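Local coordinates for hypothetical protein (Sus scrofa, PDB 3WOC) that binds heparin as a prostate-derived, jacalin-like lectin of boar sperm and probably takes part in sperm capacitation, at residues I15-D19 with Q41-G45; G67-I73 with L86-R92; R78-Q82 with W123-T128. All blocks are in the same frame, centred on the assembly; numbering follows the deposited sequence.

Interaction 1. Residues I15-D19 with Q41-G45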
loop_
_atom_site.group_PDB
_atom_site.type_symbol
_atom_site.label_atom_id
_atom_site.label_comp_id
_atom_site.label_asym_id
_atom_site.label_seq_id
_atom_site.Cartn_x
_atom_site.Cartn_y
_atom_site.Cartn_z
ATOM N N ILE A 15 -7.091 -6.987 4.006
ATOM C CA ILE A 15 -7.345 -5.747 4.731
ATOM C C ILE A 15 -6.349 -5.659 5.888
ATOM O O ILE A 15 -6.168 -6.612 6.642
ATOM C CB ILE A 15 -8.838 -5.622 5.218
ATOM C CG1 ILE A 15 -9.033 -4.434 6.175
ATOM C CG2 ILE A 15 -9.322 -6.907 5.889
ATOM C CD1 ILE A 15 -9.436 -3.130 5.510
ATOM N N THR A 16 -5.672 -4.524 5.989
ATOM C CA THR A 16 -4.798 -4.252 7.124
ATOM C C THR A 16 -5.029 -2.824 7.602
ATOM O O THR A 16 -5.231 -1.914 6.793
ATOM C CB THR A 16 -3.299 -4.535 6.814
ATOM O OG1 THR A 16 -2.484 -4.121 7.916
ATOM C CG2 THR A 16 -2.834 -3.825 5.556
ATOM N N SER A 17 -5.027 -2.645 8.920
ATOM C CA SER A 17 -5.336 -1.352 9.522
ATOM C C SER A 17 -4.682 -1.202 10.891
ATOM O O SER A 17 -4.298 -2.195 11.514
ATOM C CB SER A 17 -6.851 -1.169 9.640
ATOM O OG SER A 17 -7.187 0.202 9.724
ATOM N N LYS A 18 -4.557 0.046 11.338
ATOM C CA LYS A 18 -4.016 0.374 12.655
ATOM C C LYS A 18 -4.660 -0.523 13.705
ATOM O O LYS A 18 -5.848 -0.379 14.017
ATOM C CB LYS A 18 -4.270 1.850 12.971
ATOM C CG LYS A 18 -3.351 2.448 14.027
ATOM C CD LYS A 18 -3.544 3.958 14.139
ATOM C CE LYS A 18 -4.833 4.311 14.865
ATOM N NZ LYS A 18 -5.161 5.755 14.737
ATOM N N ASP A 19 -3.868 -1.467 14.214
ATOM C CA ASP A 19 -4.340 -2.506 15.137
ATOM C C ASP A 19 -5.147 -1.923 16.291
ATOM O O ASP A 19 -6.316 -2.265 16.481
ATOM C CB ASP A 19 -3.160 -3.353 15.658
ATOM C CG ASP A 19 -1.864 -2.546 15.821
ATOM O OD1 ASP A 19 -1.930 -1.334 16.134
ATOM O OD2 ASP A 19 -0.772 -3.134 15.639
ATOM N N GLN A 41 3.606 -4.590 2.587
ATOM C CA GLN A 41 3.706 -4.847 4.008
ATOM C C GLN A 41 3.774 -3.494 4.703
ATOM O O GLN A 41 4.461 -2.579 4.244
ATOM C CB GLN A 41 4.947 -5.689 4.306
ATOM C CG GLN A 41 4.813 -6.587 5.522
ATOM C CD GLN A 41 5.912 -7.640 5.617
ATOM O OE1 GLN A 41 6.721 -7.807 4.702
ATOM N NE2 GLN A 41 5.941 -8.357 6.732
ATOM N N VAL A 42 3.036 -3.364 5.798
ATOM C CA VAL A 42 2.966 -2.109 6.535
ATOM C C VAL A 42 3.453 -2.320 7.970
ATOM O O VAL A 42 3.092 -3.302 8.613
ATOM C CB VAL A 42 1.529 -1.494 6.464
ATOM C CG1 VAL A 42 0.465 -2.543 6.718
ATOM C CG2 VAL A 42 1.363 -0.312 7.411
ATOM N N ARG A 43 4.294 -1.410 8.455
ATOM C CA ARG A 43 4.790 -1.495 9.830
ATOM C C ARG A 43 4.009 -0.588 10.771
ATOM O O ARG A 43 3.932 0.623 10.559
ATOM C CB ARG A 43 6.283 -1.173 9.905
ATOM C CG ARG A 43 6.935 -1.573 11.228
ATOM C CD ARG A 43 8.402 -1.195 11.261
ATOM N NE ARG A 43 8.595 0.246 11.119
ATOM C CZ ARG A 43 9.755 0.875 11.285
ATOM N NH1 ARG A 43 10.848 0.195 11.611
ATOM N NH2 ARG A 43 9.819 2.194 11.134
ATOM N N TYR A 44 3.427 -1.197 11.802
ATOM C CA TYR A 44 2.713 -0.473 12.849
ATOM C C TYR A 44 3.571 -0.494 14.109
ATOM O O TYR A 44 3.821 -1.559 14.683
ATOM C CB TYR A 44 1.350 -1.116 13.130
ATOM C CG TYR A 44 0.430 -1.222 11.932
ATOM C CD1 TYR A 44 -0.305 -0.123 11.489
ATOM C CD2 TYR A 44 0.277 -2.431 11.256
ATOM C CE1 TYR A 44 -1.158 -0.219 10.395
ATOM C CE2 TYR A 44 -0.575 -2.541 10.163
ATOM C CZ TYR A 44 -1.291 -1.431 9.736
ATOM O OH TYR A 44 -2.136 -1.536 8.651
ATOM N N GLY A 45 4.023 0.684 14.532
ATOM C CA GLY A 45 5.006 0.790 15.606
ATOM C C GLY A 45 6.337 0.225 15.145
ATOM O O GLY A 45 7.013 0.818 14.302
#
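Strands of different sheets can meet without any backbone hydrogen bond, and here one tyrosine carries most of the contact. Strands 15-17 and 41-44 run in nearly the same direction, 24° apart, but their axes are 8.8 Å from each other, too far for backbone pairing. T16 points across the gap: its OG1 shares a 2.7 Å hydrogen bond with Y44 OH, lies 3.6 Å from V42 CG1 and makes a weak hydrogen bond to dioxane, probably from the crystallisation liquor. At S17 the side chain turns away, while the carbonyl O sits over one face of the Y44 ring. K18 brings its backbone in, N to Y44 CE1 at 3.5 Å, and sends its amine off to a salt bridge with E116. D19 then curls over the base of the tyrosine, OD2 3.9 Å from Y44 CB and OD1 bonded to E21 N. Such inward side chains, joining two of the three antiparallel sheets that form a triangular prism, fit the beta-prism fold of jacalin-like lectins.

Interaction 2. Residues G67-I73 with L86-R92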
loop_
_atom_site.group_PDB
_atom_site.type_symbol
_atom_site.label_atom_id
_atom_site.label_comp_id
_atom_site.label_asym_id
_atom_site.label_seq_id
_atom_site.Cartn_x
_atom_site.Cartn_y
_atom_site.Cartn_z
ATOM N N GLY A 67 6.758 11.098 13.805
ATOM C CA GLY A 67 5.888 12.242 13.524
ATOM C C GLY A 67 5.603 12.461 12.044
ATOM O O GLY A 67 4.896 13.402 11.678
ATOM N N GLU A 68 6.164 11.598 11.198
ATOM C CA GLU A 68 5.962 11.662 9.750
ATOM C C GLU A 68 4.890 10.664 9.312
ATOM O O GLU A 68 4.879 9.512 9.759
ATOM C CB GLU A 68 7.281 11.395 9.017
ATOM C CG GLU A 68 7.206 11.500 7.500
ATOM C CD GLU A 68 8.512 11.140 6.818
ATOM O OE1 GLU A 68 9.223 10.234 7.300
ATOM O OE2 GLU A 68 8.829 11.761 5.786
ATOM N N HIS A 69 4.002 11.116 8.431
ATOM C CA HIS A 69 2.848 10.330 7.995
ATOM C C HIS A 69 2.667 10.379 6.481
ATOM O O HIS A 69 3.109 11.324 5.838
ATOM C CB HIS A 69 1.572 10.869 8.645
ATOM C CG HIS A 69 1.607 10.902 10.140
ATOM N ND1 HIS A 69 1.576 9.760 10.913
ATOM C CD2 HIS A 69 1.644 11.942 11.008
ATOM C CE1 HIS A 69 1.606 10.096 12.190
ATOM N NE2 HIS A 69 1.643 11.414 12.275
ATOM N N ILE A 70 2.010 9.360 5.924
ATOM C CA ILE A 70 1.569 9.380 4.527
ATOM C C ILE A 70 0.272 10.185 4.454
ATOM O O ILE A 70 -0.683 9.887 5.176
ATOM C CB ILE A 70 1.293 7.944 3.962
ATOM C CG1 ILE A 70 2.431 6.954 4.285
ATOM C CG2 ILE A 70 0.951 7.993 2.462
ATOM C CD1 ILE A 70 3.728 7.175 3.534
ATOM N N ILE A 71 0.234 11.200 3.595
ATOM C CA ILE A 71 -0.976 12.025 3.456
ATOM C C ILE A 71 -1.645 11.958 2.076
ATOM O O ILE A 71 -2.812 12.333 1.936
ATOM C CB ILE A 71 -0.768 13.496 3.941
ATOM C CG1 ILE A 71 0.452 14.145 3.280
ATOM C CG2 ILE A 71 -0.647 13.548 5.458
ATOM C CD1 ILE A 71 0.125 14.937 2.034
ATOM N N SER A 72 -0.912 11.498 1.061
ATOM C CA SER A 72 -1.501 11.254 -0.266
ATOM C C SER A 72 -0.744 10.197 -1.068
ATOM O O SER A 72 0.427 9.930 -0.811
ATOM C CB SER A 72 -1.649 12.556 -1.071
ATOM O OG SER A 72 -0.394 13.077 -1.469
ATOM N N ILE A 73 -1.428 9.591 -2.036
ATOM C CA ILE A 73 -0.845 8.514 -2.835
ATOM C C ILE A 73 -1.198 8.640 -4.317
ATOM O O ILE A 73 -2.364 8.549 -4.704
ATOM C CB ILE A 73 -1.247 7.110 -2.292
ATOM C CG1 ILE A 73 -0.733 6.933 -0.858
ATOM C CG2 ILE A 73 -0.702 5.993 -3.198
ATOM C CD1 ILE A 73 -1.403 5.850 -0.072
ATOM N N LEU A 86 4.258 7.506 -2.621
ATOM C CA LEU A 86 3.682 7.959 -1.365
ATOM C C LEU A 86 4.277 9.306 -0.994
ATOM O O LEU A 86 5.495 9.479 -1.030
ATOM C CB LEU A 86 3.992 6.952 -0.260
ATOM C CG LEU A 86 3.829 5.464 -0.574
ATOM C CD1 LEU A 86 4.726 4.663 0.330
ATOM C CD2 LEU A 86 2.381 5.018 -0.427
ATOM N N ILE A 87 3.420 10.260 -0.639
ATOM C CA ILE A 87 3.897 11.584 -0.254
ATOM C C ILE A 87 3.620 11.847 1.234
ATOM O O ILE A 87 2.553 11.506 1.747
ATOM C CB ILE A 87 3.383 12.717 -1.229
ATOM C CG1 ILE A 87 2.510 13.762 -0.529
ATOM C CG2 ILE A 87 2.710 12.134 -2.483
ATOM C CD1 ILE A 87 3.248 15.048 -0.221
ATOM N N THR A 88 4.605 12.419 1.924
ATOM C CA THR A 88 4.508 12.642 3.370
ATOM C C THR A 88 4.149 14.083 3.722
ATOM O O THR A 88 4.308 14.990 2.905
ATOM C CB THR A 88 5.817 12.260 4.123
ATOM O OG1 THR A 88 6.867 13.171 3.769
ATOM C CG2 THR A 88 6.246 10.824 3.811
ATOM N N ASN A 89 3.672 14.274 4.952
ATOM C CA ASN A 89 3.415 15.602 5.522
ATOM C C ASN A 89 4.691 16.416 5.767
ATOM O O ASN A 89 4.625 17.595 6.131
ATOM C CB ASN A 89 2.587 15.485 6.816
ATOM C CG ASN A 89 3.326 14.763 7.949
ATOM O OD1 ASN A 89 2.958 14.901 9.113
ATOM N ND2 ASN A 89 4.354 13.995 7.616
ATOM N N GLN A 90 5.840 15.772 5.566
ATOM C CA GLN A 90 7.152 16.409 5.689
ATOM C C GLN A 90 7.826 16.669 4.332
ATOM O O GLN A 90 9.027 16.926 4.269
ATOM C CB GLN A 90 8.066 15.569 6.591
ATOM C CG GLN A 90 7.694 15.614 8.071
ATOM C CD GLN A 90 8.735 14.970 8.975
ATOM O OE1 GLN A 90 8.458 14.672 10.136
ATOM N NE2 GLN A 90 9.940 14.754 8.448
ATOM N N GLY A 91 7.049 16.594 3.252
ATOM C CA GLY A 91 7.526 16.937 1.908
ATOM C C GLY A 91 8.303 15.863 1.163
ATOM O O GLY A 91 8.782 16.098 0.053
ATOM N N ARG A 92 8.436 14.689 1.772
ATOM C CA ARG A 92 9.156 13.574 1.160
ATOM C C ARG A 92 8.235 12.726 0.283
ATOM O O ARG A 92 7.026 12.649 0.524
ATOM C CB ARG A 92 9.830 12.707 2.234
ATOM C CG ARG A 92 11.014 13.384 2.913
ATOM C CD ARG A 92 11.470 12.654 4.173
ATOM N NE ARG A 92 12.247 11.444 3.898
ATOM C CZ ARG A 92 11.931 10.224 4.329
ATOM N NH1 ARG A 92 10.845 10.030 5.064
ATOM N NH2 ARG A 92 12.706 9.190 4.029
#
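A hairpin end shows how main-chain polarity is met when the register slips. I71 N donates to I87 O (3.0 Å) and I87 N to S72 O (3.0 Å), so I71 and S72 both face I87 in a classic beta bulge. Beyond it, H69 O accepts N89 N and a CA-H...O contact from T88 CA, each at 3.1 Å. The type I turn from T88 to G91 is tied by G91 N to T88 O (3.2 Å), and T88 OG1 accepts R92 N at 3.0 Å. The threonine hydroxyl donates to E68 OE2 (3.1 Å), which also takes the salt bridge from R92 NH1 at 2.8 Å; H65 N occupies E68 OE1. Away from this polar end, I70 CD1 meets L86 CB at 3.8 Å and I73 CG1 meets L86 CD2 at 3.7 Å. I70 and L86 rest on L62 of strand 58-63, while I70 and I73 touch L115 of strand 114-122, so the inward side of this hairpin packs against both other sheets of the prism.

Interaction 3. Residues R78-Q82 with W123-T128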
loop_
_atom_site.group_PDB
_atom_site.type_symbol
_atom_site.label_atom_id
_atom_site.label_comp_id
_atom_site.label_asym_id
_atom_site.label_seq_id
_atom_site.Cartn_x
_atom_site.Cartn_y
_atom_site.Cartn_z
ATOM N N ARG A 78 -2.285 -1.193 -14.745
ATOM C CA ARG A 78 -2.869 -1.767 -15.950
ATOM C C ARG A 78 -3.812 -2.875 -15.478
ATOM O O ARG A 78 -4.815 -2.579 -14.828
ATOM C CB ARG A 78 -1.782 -2.266 -16.909
ATOM C CG ARG A 78 -0.783 -1.176 -17.327
ATOM C CD ARG A 78 0.124 -1.624 -18.456
ATOM N NE ARG A 78 -0.608 -1.696 -19.720
ATOM C CZ ARG A 78 -0.113 -2.165 -20.862
ATOM N NH1 ARG A 78 1.128 -2.629 -20.927
ATOM N NH2 ARG A 78 -0.877 -2.180 -21.945
ATOM N N THR A 79 -3.496 -4.132 -15.779
ATOM C CA THR A 79 -4.169 -5.264 -15.137
ATOM C C THR A 79 -3.748 -5.316 -13.668
ATOM O O THR A 79 -4.567 -5.562 -12.781
ATOM C CB THR A 79 -3.826 -6.606 -15.826
ATOM O OG1 THR A 79 -4.304 -6.591 -17.173
ATOM C CG2 THR A 79 -4.454 -7.779 -15.093
ATOM N N PHE A 80 -2.461 -5.077 -13.431
ATOM C CA PHE A 80 -1.884 -5.103 -12.093
ATOM C C PHE A 80 -1.474 -3.701 -11.672
ATOM O O PHE A 80 -1.224 -2.839 -12.517
ATOM C CB PHE A 80 -0.664 -6.028 -12.047
ATOM C CG PHE A 80 -0.951 -7.442 -12.468
ATOM C CD1 PHE A 80 -1.436 -8.370 -11.553
ATOM C CD2 PHE A 80 -0.725 -7.850 -13.780
ATOM C CE1 PHE A 80 -1.708 -9.677 -11.941
ATOM C CE2 PHE A 80 -0.995 -9.153 -14.176
ATOM C CZ PHE A 80 -1.486 -10.070 -13.252
ATOM N N LEU A 81 -1.417 -3.478 -10.361
ATOM C CA LEU A 81 -0.849 -2.257 -9.810
ATOM C C LEU A 81 0.607 -2.148 -10.253
ATOM O O LEU A 81 1.417 -3.036 -9.969
ATOM C CB LEU A 81 -0.954 -2.257 -8.283
ATOM C CG LEU A 81 -0.371 -1.066 -7.516
ATOM C CD1 LEU A 81 -1.165 0.211 -7.782
ATOM C CD2 LEU A 81 -0.325 -1.378 -6.033
ATOM N N GLN A 82 0.916 -1.063 -10.963
ATOM C CA GLN A 82 2.244 -0.846 -11.545
ATOM C C GLN A 82 3.138 -0.007 -10.647
ATOM O O GLN A 82 4.261 -0.395 -10.329
ATOM C CB GLN A 82 2.132 -0.150 -12.909
ATOM C CG GLN A 82 1.587 -1.007 -14.044
ATOM C CD GLN A 82 2.573 -2.043 -14.545
ATOM O OE1 GLN A 82 3.771 -1.983 -14.256
ATOM N NE2 GLN A 82 2.070 -3.003 -15.306
ATOM N N TRP A 123 -3.917 -11.383 -7.284
ATOM C CA TRP A 123 -4.246 -12.571 -8.068
ATOM C C TRP A 123 -3.042 -13.392 -8.553
ATOM O O TRP A 123 -2.678 -14.391 -7.922
ATOM C CB TRP A 123 -5.217 -12.199 -9.206
ATOM C CG TRP A 123 -5.468 -13.276 -10.211
ATOM C CD1 TRP A 123 -5.919 -14.546 -9.968
ATOM C CD2 TRP A 123 -5.300 -13.174 -11.631
ATOM N NE1 TRP A 123 -6.030 -15.241 -11.149
ATOM C CE2 TRP A 123 -5.659 -14.426 -12.185
ATOM C CE3 TRP A 123 -4.877 -12.150 -12.489
ATOM C CZ2 TRP A 123 -5.605 -14.681 -13.560
ATOM C CZ3 TRP A 123 -4.822 -12.404 -13.858
ATOM C CH2 TRP A 123 -5.185 -13.660 -14.378
ATOM N N LEU A 124 -2.422 -12.990 -9.655
ATOM C CA LEU A 124 -1.469 -13.874 -10.329
ATOM C C LEU A 124 -0.014 -13.487 -10.068
ATOM O O LEU A 124 0.746 -14.254 -9.475
ATOM C CB LEU A 124 -1.774 -13.913 -11.834
ATOM C CG LEU A 124 -0.889 -14.656 -12.832
ATOM C CD1 LEU A 124 -0.898 -16.165 -12.617
ATOM C CD2 LEU A 124 -1.390 -14.316 -14.221
ATOM N N TYR A 125 0.355 -12.289 -10.509
ATOM C CA TYR A 125 1.722 -11.800 -10.385
ATOM C C TYR A 125 1.844 -10.753 -9.286
ATOM O O TYR A 125 2.943 -10.464 -8.815
ATOM C CB TYR A 125 2.194 -11.209 -11.712
ATOM C CG TYR A 125 2.171 -12.183 -12.867
ATOM C CD1 TYR A 125 1.527 -11.858 -14.060
ATOM C CD2 TYR A 125 2.792 -13.432 -12.770
ATOM C CE1 TYR A 125 1.510 -12.744 -15.130
ATOM C CE2 TYR A 125 2.775 -14.324 -13.829
ATOM C CZ TYR A 125 2.131 -13.975 -15.004
ATOM O OH TYR A 125 2.115 -14.858 -16.057
ATOM N N GLY A 126 0.714 -10.187 -8.879
ATOM C CA GLY A 126 0.732 -9.154 -7.865
ATOM C C GLY A 126 -0.627 -8.603 -7.541
ATOM O O GLY A 126 -1.642 -9.269 -7.739
ATOM N N ILE A 127 -0.628 -7.377 -7.029
ATOM C CA ILE A 127 -1.842 -6.679 -6.624
ATOM C C ILE A 127 -2.571 -6.180 -7.862
ATOM O O ILE A 127 -1.953 -5.623 -8.771
ATOM C CB ILE A 127 -1.501 -5.508 -5.662
ATOM C CG1 ILE A 127 -1.121 -6.057 -4.281
ATOM C CG2 ILE A 127 -2.654 -4.497 -5.555
ATOM C CD1 ILE A 127 -0.253 -5.119 -3.465
ATOM N N THR A 128 -3.885 -6.385 -7.881
ATOM C CA THR A 128 -4.729 -6.018 -9.017
ATOM C C THR A 128 -5.687 -4.880 -8.682
ATOM O O THR A 128 -6.240 -4.242 -9.577
ATOM C CB THR A 128 -5.544 -7.229 -9.524
ATOM O OG1 THR A 128 -6.140 -7.905 -8.412
ATOM C CG2 THR A 128 -4.650 -8.198 -10.264
#
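The phenyl ring of F80 anchors the meeting of two hairpin loops at one end of the beta-prism. Y125 CB lies over one of its faces, and the two aromatic rings meet obliquely, centroids 5.6 Å apart and planes at 53°, with F80 CZ 3.6 Å from Y125 CD1. W123 CE3 and L124 CB each come to 4.1 Å from F80 CZ, so the loop bends around the tip of the phenylalanine. Nearer its base, T128 CG2 packs 3.5 Å from F80 CD1. L81 turns to the interior, where its CB is 3.9 Å from I127 CG2 and I37 of another sheet touches both side chains. Polar groups lie toward the margin: T128 OG1 is bonded to Q121, and Y125 O accepts from the amine of K38. In jacalin relatives, loops at this end of the prism form the sugar site; whether these do so is not established here. One backbone hydrogen bond crosses between the segments, L81 N to I127 O, at 2.7 Å with an angle of 163°.

In the fold
Three kinds of contact illustrate how a beta-prism is assembled. Interaction 2 lies within one sheet and joins sequence-close partners of a hairpin, so repeated backbone pairing and a salt bridge beside the turn do much of the work. Interactions 1 and 3 join different sheets: the first through side chains across a gap, the third through an aromatic cluster with a single main-chain bond. T16, V42 and Y44 in interaction 1 and I70, I73 and L86 in interaction 2 are buried, whereas interaction 3 exposes W123, L124 and Y125 and buries only L81, G126 and I127. Interactions 2 and 3 grip the two ends of strand 81-88, their centres about 24 Å apart.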